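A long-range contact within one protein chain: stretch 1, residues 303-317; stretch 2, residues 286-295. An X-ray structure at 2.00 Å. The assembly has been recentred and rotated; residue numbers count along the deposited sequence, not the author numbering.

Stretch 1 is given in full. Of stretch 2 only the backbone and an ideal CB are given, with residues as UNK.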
# COMPACT_ATOMS: atom_id res chain seq x y z
N ALA A 303 -17.41 -1.35 -11.96
CA ALA A 303 -16.69 -0.92 -10.75
C ALA A 303 -16.06 0.47 -10.93
O ALA A 303 -16.03 1.27 -9.99
CB ALA A 303 -15.66 -1.96 -10.30
N MET A 304 -15.63 0.79 -12.15
CA MET A 304 -15.10 2.10 -12.46
C MET A 304 -16.22 3.13 -12.35
O MET A 304 -16.02 4.22 -11.83
CB MET A 304 -14.47 2.14 -13.88
CG MET A 304 -13.12 1.34 -14.04
SD MET A 304 -11.95 1.81 -15.39
CE MET A 304 -12.24 3.27 -15.42
N LYS A 305 -17.40 2.79 -12.83
CA LYS A 305 -18.55 3.68 -12.73
C LYS A 305 -19.01 3.93 -11.29
O LYS A 305 -19.40 5.04 -10.95
CB LYS A 305 -19.71 3.19 -13.61
CG LYS A 305 -19.41 3.35 -15.11
CD LYS A 305 -20.33 2.49 -15.99
CE LYS A 305 -19.68 2.20 -17.32
NZ LYS A 305 -20.46 2.72 -18.49
N SER A 306 -18.97 2.90 -10.45
CA SER A 306 -19.25 3.09 -9.02
C SER A 306 -18.21 3.97 -8.31
O SER A 306 -18.54 4.68 -7.35
CB SER A 306 -19.37 1.74 -8.31
OG SER A 306 -20.34 0.94 -8.97
N ALA A 307 -16.96 3.90 -8.75
CA ALA A 307 -15.89 4.62 -8.03
C ALA A 307 -15.78 6.09 -8.44
O ALA A 307 -15.36 6.94 -7.65
CB ALA A 307 -14.54 3.89 -8.23
N ILE A 308 -16.17 6.39 -9.67
CA ILE A 308 -16.01 7.72 -10.26
C ILE A 308 -16.69 8.85 -9.46
O ILE A 308 -16.07 9.86 -9.19
CB ILE A 308 -16.50 7.71 -11.75
CG1 ILE A 308 -15.47 7.02 -12.63
CG2 ILE A 308 -16.72 9.11 -12.23
CD1 ILE A 308 -15.94 6.70 -14.09
N PRO A 309 -17.96 8.69 -9.05
CA PRO A 309 -18.60 9.72 -8.23
C PRO A 309 -17.89 9.96 -6.89
O PRO A 309 -17.91 11.07 -6.40
CB PRO A 309 -19.99 9.12 -7.99
CG PRO A 309 -20.20 8.25 -9.21
CD PRO A 309 -18.88 7.57 -9.33
N LEU A 310 -17.29 8.92 -6.31
CA LEU A 310 -16.53 9.14 -5.07
C LEU A 310 -15.31 10.02 -5.35
O LEU A 310 -14.99 10.90 -4.55
CB LEU A 310 -16.08 7.83 -4.42
CG LEU A 310 -17.08 6.67 -4.37
CD1 LEU A 310 -16.39 5.47 -3.76
CD2 LEU A 310 -18.34 7.04 -3.58
N LEU A 311 -14.66 9.78 -6.48
CA LEU A 311 -13.50 10.59 -6.87
C LEU A 311 -13.92 12.04 -7.21
O LEU A 311 -13.28 13.00 -6.74
CB LEU A 311 -12.73 9.93 -8.03
CG LEU A 311 -12.11 8.57 -7.65
CD1 LEU A 311 -11.57 7.87 -8.86
CD2 LEU A 311 -10.98 8.77 -6.62
N LEU A 312 -14.98 12.17 -8.00
CA LEU A 312 -15.53 13.50 -8.32
C LEU A 312 -15.87 14.29 -7.06
O LEU A 312 -15.47 15.44 -6.94
CB LEU A 312 -16.71 13.41 -9.30
CG LEU A 312 -16.38 12.84 -10.69
CD1 LEU A 312 -17.66 12.64 -11.52
CD2 LEU A 312 -15.36 13.72 -11.44
N SER A 313 -16.55 13.65 -6.10
CA SER A 313 -16.94 14.32 -4.86
C SER A 313 -15.73 14.84 -4.08
O SER A 313 -15.80 15.88 -3.43
CB SER A 313 -17.74 13.38 -3.96
OG SER A 313 -18.86 12.88 -4.65
N ALA A 314 -14.63 14.09 -4.16
CA ALA A 314 -13.42 14.47 -3.47
C ALA A 314 -12.65 15.52 -4.26
O ALA A 314 -11.60 15.96 -3.82
CB ALA A 314 -12.56 13.25 -3.20
N GLY A 315 -13.16 15.90 -5.43
CA GLY A 315 -12.60 17.00 -6.20
C GLY A 315 -11.45 16.60 -7.11
O GLY A 315 -10.56 17.39 -7.45
N VAL A 316 -11.45 15.34 -7.50
CA VAL A 316 -10.42 14.85 -8.38
C VAL A 316 -10.97 14.83 -9.81
O VAL A 316 -12.14 14.54 -10.01
CB VAL A 316 -9.95 13.45 -7.93
CG1 VAL A 316 -8.88 12.93 -8.83
CG2 VAL A 316 -9.40 13.53 -6.48
N GLU A 317 -10.12 15.14 -10.79
CA GLU A 317 -10.45 14.91 -12.19
C GLU A 317 -10.15 13.47 -12.54
O GLU A 317 -9.09 12.94 -12.20
CB GLU A 317 -9.58 15.75 -13.09
CG GLU A 317 -9.87 17.22 -13.11
CD GLU A 317 -9.36 17.81 -14.40
OE1 GLU A 317 -8.12 17.81 -14.60
OE2 GLU A 317 -10.21 18.20 -15.23
N UNK A 286 -3.39 13.86 -2.08
CA UNK A 286 -2.08 13.68 -2.75
C UNK A 286 -2.10 14.08 -4.19
O UNK A 286 -1.04 14.34 -4.78
CB UNK A 286 -1.62 12.22 -2.65
N UNK A 287 -3.28 14.12 -4.77
CA UNK A 287 -3.41 14.42 -6.17
C UNK A 287 -4.82 14.86 -6.55
O UNK A 287 -5.79 14.51 -5.87
CB UNK A 287 -3.00 13.20 -7.00
N UNK A 288 -4.92 15.61 -7.64
CA UNK A 288 -6.23 16.00 -8.14
C UNK A 288 -6.50 15.40 -9.53
O UNK A 288 -7.45 15.81 -10.20
CB UNK A 288 -6.34 17.53 -8.19
N UNK A 289 -5.68 14.42 -9.94
CA UNK A 289 -5.89 13.69 -11.19
C UNK A 289 -5.69 12.19 -10.95
O UNK A 289 -4.65 11.75 -10.46
CB UNK A 289 -4.94 14.19 -12.28
N UNK A 290 -6.70 11.41 -11.30
CA UNK A 290 -6.64 9.98 -11.12
C UNK A 290 -7.07 9.29 -12.38
O UNK A 290 -8.19 9.46 -12.86
CB UNK A 290 -7.51 9.54 -9.94
N UNK A 291 -6.18 8.43 -12.86
CA UNK A 291 -6.50 7.48 -13.90
C UNK A 291 -6.99 6.17 -13.29
O UNK A 291 -6.38 5.64 -12.37
CB UNK A 291 -5.28 7.24 -14.80
N UNK A 292 -8.12 5.67 -13.75
CA UNK A 292 -8.68 4.46 -13.15
C UNK A 292 -8.47 3.35 -14.17
O UNK A 292 -8.78 3.52 -15.36
CB UNK A 292 -10.16 4.63 -12.78
N UNK A 293 -7.92 2.24 -13.70
CA UNK A 293 -7.53 1.16 -14.57
C UNK A 293 -7.99 -0.13 -13.99
O UNK A 293 -7.25 -0.79 -13.25
CB UNK A 293 -6.02 1.14 -14.80
N UNK A 294 -9.23 -0.50 -14.30
CA UNK A 294 -9.81 -1.71 -13.76
C UNK A 294 -9.85 -2.74 -14.89
O UNK A 294 -9.47 -2.44 -16.03
CB UNK A 294 -11.20 -1.45 -13.18
N UNK A 295 -10.24 -3.97 -14.59
CA UNK A 295 -10.29 -5.03 -15.60
C UNK A 295 -11.13 -4.64 -16.83
O UNK A 295 -12.15 -3.97 -16.72
CB UNK A 295 -10.86 -6.31 -14.98

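The helix of stretch 1 packs over a strand of stretch 2 running nearly antiparallel to it, at 160°, with the axes 9.5 Å apart at closest approach; past the helix, the chain turns at G315 and pairs with the start of the strand. At 286 the CB has nothing of stretch 1 within 5.5 Å, so this contact sets no preference; the residue is F286. The CB of 287 is likewise unengaged; the residue is T287.

Position 288 points sideways, its CB 4.3 Å from G315 O. Carbonyl groups exposed where the helix ends favour a long side chain, polar or basic, though a short one would also fit. The residue is K288: its CD approaches G315 O at 3.9 Å, and its NZ stands 4.3 Å from A314 O. Its backbone O accepts a hydrogen bond from E317 N (2.8 Å).

Position 289 forms a parallel bridge with E317, and the two side chains share one face of the sheet. An extended backbone beside a carboxylate suits a basic or polar residue. K289 is found, its CG 4.1 Å from E317 OE1; no salt bridge forms. Its CA lies 3.4 Å from E317 O in a CA-H...O contact.

At 290 the CB points toward stretch 1, 3.8 Å from V316 CG1 and 4.5 Å from L311 CD1. This apolar site beside an extended backbone suits valine, isoleucine or perhaps leucine. It is V290, with CG2 3.6 Å from V316 CG1 and CG1 4.1 Å from L311 CD1. Its N donates to E317 O (3.0 Å), completing the pairing.

Position 291 points away, leaving its choice free of stretch 1; it is Y291.

The CB of 292 again points toward the helix, 3.6 Å from M304 CE, with L311 and I308 beyond. A medium or large aliphatic side chain would fill this space. I292 does so: CD1 reaches I308 CG1 at 3.6 Å and L311 CD1 at 3.7 Å.

Position 293, pointing away, is similarly unconstrained and holds L293.

At 294 the CB points toward stretch 1 and sits tightly, 3.5 Å from M304 CG. The small side chains of A303 and A307 leave room for a broad apolar or aromatic group. Y294 fills this space, its ring oblique to M304 CG and A303 CB: CD2 lies 3.4 Å from M304 CG and 3.7 Å from A303 CB, and OH is 4.0 Å from A307 CB.

Position 295 points sideways, beyond reach of stretch 1, and is D295.

Stretch 2, residues 286-295: FTKKVYILYD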
# COMPACT_ATOMS: atom_id res chain seq x y z
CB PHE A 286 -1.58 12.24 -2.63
CG PHE A 286 -1.31 11.83 -1.21
CD1 PHE A 286 -0.03 11.92 -0.68
CD2 PHE A 286 -2.36 11.45 -0.38
CE1 PHE A 286 0.22 11.60 0.66
CE2 PHE A 286 -2.13 11.13 0.94
CZ PHE A 286 -0.83 11.19 1.46
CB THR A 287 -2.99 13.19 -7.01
OG1 THR A 287 -2.90 13.57 -8.38
CG2 THR A 287 -4.10 12.08 -6.96
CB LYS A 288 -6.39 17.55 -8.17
CG LYS A 288 -6.20 18.22 -6.82
CD LYS A 288 -7.13 17.67 -5.72
CE LYS A 288 -6.80 18.34 -4.37
NZ LYS A 288 -7.83 18.06 -3.31
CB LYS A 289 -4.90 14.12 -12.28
CG LYS A 289 -5.20 15.41 -12.99
CD LYS A 289 -4.28 15.54 -14.23
CE LYS A 289 -4.04 17.01 -14.61
NZ LYS A 289 -3.69 17.18 -16.08
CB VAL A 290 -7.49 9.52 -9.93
CG1 VAL A 290 -7.66 7.99 -9.94
CG2 VAL A 290 -6.83 9.98 -8.60
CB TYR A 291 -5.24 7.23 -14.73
CG TYR A 291 -4.86 8.42 -15.56
CD1 TYR A 291 -4.42 9.60 -14.97
CD2 TYR A 291 -4.98 8.37 -16.94
CE1 TYR A 291 -4.08 10.71 -15.76
CE2 TYR A 291 -4.65 9.44 -17.72
CZ TYR A 291 -4.21 10.61 -17.13
OH TYR A 291 -3.94 11.68 -17.95
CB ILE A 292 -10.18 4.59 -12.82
CG1 ILE A 292 -10.50 5.90 -12.13
CG2 ILE A 292 -10.68 3.39 -11.97
CD1 ILE A 292 -11.99 6.16 -12.11
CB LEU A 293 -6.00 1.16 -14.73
CG LEU A 293 -5.37 0.06 -15.60
CD1 LEU A 293 -5.62 0.26 -17.09
CD2 LEU A 293 -3.90 0.04 -15.34
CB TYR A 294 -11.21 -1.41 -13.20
CG TYR A 294 -11.24 -0.67 -11.85
CD1 TYR A 294 -10.08 -0.20 -11.23
CD2 TYR A 294 -12.46 -0.45 -11.20
CE1 TYR A 294 -10.13 0.46 -10.00
CE2 TYR A 294 -12.53 0.20 -9.98
CZ TYR A 294 -11.36 0.66 -9.40
OH TYR A 294 -11.46 1.30 -8.19
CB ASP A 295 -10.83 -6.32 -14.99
CG ASP A 295 -9.89 -6.93 -13.98
OD1 ASP A 295 -8.69 -6.59 -13.98
OD2 ASP A 295 -10.29 -7.78 -13.14
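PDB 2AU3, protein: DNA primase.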